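Local coordinates for shikimate dehydrogenase (NADP(+)) (Listeria monocytogenes, PDB 3TNL), which probably catalyses the reversible NADPH-linked reduction of 3-dehydroshikimate to shikimate, a step on the chorismate pathway to the aromatic amino acids, at residues M252-P255 with E256-V259. Sequence-based numbering, arbitrary orientation.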
loop_
_atom_site.group_PDB
_atom_site.type_symbol
_atom_site.label_atom_id
_atom_site.label_comp_id
_atom_site.label_asym_id
_atom_site.label_seq_id
_atom_site.Cartn_x
_atom_site.Cartn_y
_atom_site.Cartn_z
ATOM N N MET B 252 13.330 12.076 46.940
ATOM C CA MET B 252 11.952 12.424 46.545
ATOM C C MET B 252 11.164 11.131 46.264
ATOM O O MET B 252 9.928 11.144 46.205
ATOM C CB MET B 252 11.873 13.354 45.321
ATOM C CG MET B 252 12.416 14.677 45.602
ATOM S SD MET B 252 12.312 15.698 44.148
ATOM C CE MET B 252 12.908 17.274 44.832
ATOM N N LEU B 253 11.869 10.003 46.115
ATOM C CA LEU B 253 11.246 8.716 45.826
ATOM C C LEU B 253 11.094 7.922 47.131
ATOM O O LEU B 253 11.675 8.278 48.158
ATOM C CB LEU B 253 12.098 7.953 44.809
ATOM C CG LEU B 253 12.539 8.692 43.553
ATOM C CD1 LEU B 253 13.277 7.739 42.582
ATOM C CD2 LEU B 253 11.369 9.277 42.847
ATOM N N ARG B 254 10.286 6.862 47.092
ATOM C CA ARG B 254 10.059 5.969 48.225
ATOM C C ARG B 254 9.735 4.606 47.664
ATOM O O ARG B 254 9.289 4.498 46.524
ATOM C CB ARG B 254 8.944 6.460 49.134
ATOM C CG ARG B 254 7.553 6.490 48.450
ATOM C CD ARG B 254 6.513 7.186 49.284
ATOM N NE ARG B 254 5.192 7.033 48.682
ATOM C CZ ARG B 254 4.746 7.739 47.643
ATOM N NH1 ARG B 254 5.525 8.624 47.043
ATOM N NH2 ARG B 254 3.526 7.480 47.193
ATOM N N PRO B 255 9.899 3.544 48.472
ATOM C CA PRO B 255 9.735 2.205 47.933
ATOM C C PRO B 255 8.348 1.838 47.398
ATOM O O PRO B 255 8.247 1.009 46.504
ATOM C CB PRO B 255 10.136 1.316 49.104
ATOM C CG PRO B 255 11.025 2.108 49.903
ATOM C CD PRO B 255 10.508 3.514 49.808
ATOM N N GLU B 256 7.293 2.474 47.901
ATOM C CA GLU B 256 5.942 2.173 47.436
ATOM C C GLU B 256 5.575 2.837 46.123
ATOM O O GLU B 256 4.621 2.436 45.469
ATOM C CB GLU B 256 4.894 2.569 48.510
ATOM C CG GLU B 256 4.939 1.678 49.725
ATOM C CD GLU B 256 3.835 1.947 50.742
ATOM O OE1 GLU B 256 3.033 2.895 50.546
ATOM O OE2 GLU B 256 3.767 1.185 51.738
ATOM N N LEU B 257 6.353 3.843 45.735
ATOM C CA LEU B 257 6.063 4.579 44.518
ATOM C C LEU B 257 6.363 3.764 43.258
ATOM O O LEU B 257 7.305 2.971 43.247
ATOM C CB LEU B 257 6.972 5.820 44.474
ATOM C CG LEU B 257 6.919 6.747 43.281
ATOM C CD1 LEU B 257 5.602 7.463 43.218
ATOM C CD2 LEU B 257 8.059 7.801 43.373
ATOM N N ILE B 258 5.566 3.971 42.218
ATOM C CA ILE B 258 5.815 3.396 40.888
ATOM C C ILE B 258 6.482 4.481 40.096
ATOM O O ILE B 258 5.952 5.609 40.034
ATOM C CB ILE B 258 4.503 3.031 40.177
ATOM C CG1 ILE B 258 3.756 1.996 41.006
ATOM C CG2 ILE B 258 4.787 2.471 38.773
ATOM C CD1 ILE B 258 2.244 1.987 40.663
ATOM N N VAL B 259 7.603 4.171 39.440
ATOM C CA VAL B 259 8.259 5.150 38.557
ATOM C C VAL B 259 8.196 4.577 37.134
ATOM O O VAL B 259 8.609 3.437 36.873
ATOM C CB VAL B 259 9.695 5.484 38.987
ATOM C CG1 VAL B 259 10.304 6.497 38.010
ATOM C CG2 VAL B 259 9.679 6.043 40.415
HETATM O O HOH W 1 3.291 5.478 50.176
#
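Arg254 and Leu257 close a type I beta turn, with Pro255 and Glu256 at its two corners and Leu257 N donating to Arg254 O over 3.1 Å. The same two residues also meet through their side chains. Arg254 sets CG between its own backbone N and carbonyl carbon (chi1 64°) and then runs extended as far as NE, which carries the guanidinium forward, alongside the turn in the direction of the step from Pro255 to Glu256; a chi4 of -78° then turns the plane so that Leu257 CB lies over one face, offset toward the rim, and NH1 stands 4.0 Å from Leu257 CD1. Water 1 sits at the guanidinium edge, in its plane, accepting from Arg254 NE at 2.9 Å and donating to Glu256 OE1 at 2.6 Å, so arginine and glutamate are linked through solvent. NH1 and NH2 bond to the carbonyls of Ile224 and Ser227, tying the turn to the end of helix 217-226 and the loop beyond. On the apolar side, Leu253 CD2 touches Leu257 CD2 at 3.7 Å and lies 4.4 Å from Val259 CG2, while Ile274 of helix 270-277 also packs on Leu253. The example illustrates a tight turn feeding a strand of a Rossmann-type nucleotide-binding domain: strand 258-261, which starts just past the turn, runs between strands 229-232 and 281-283 of the parallel sheet.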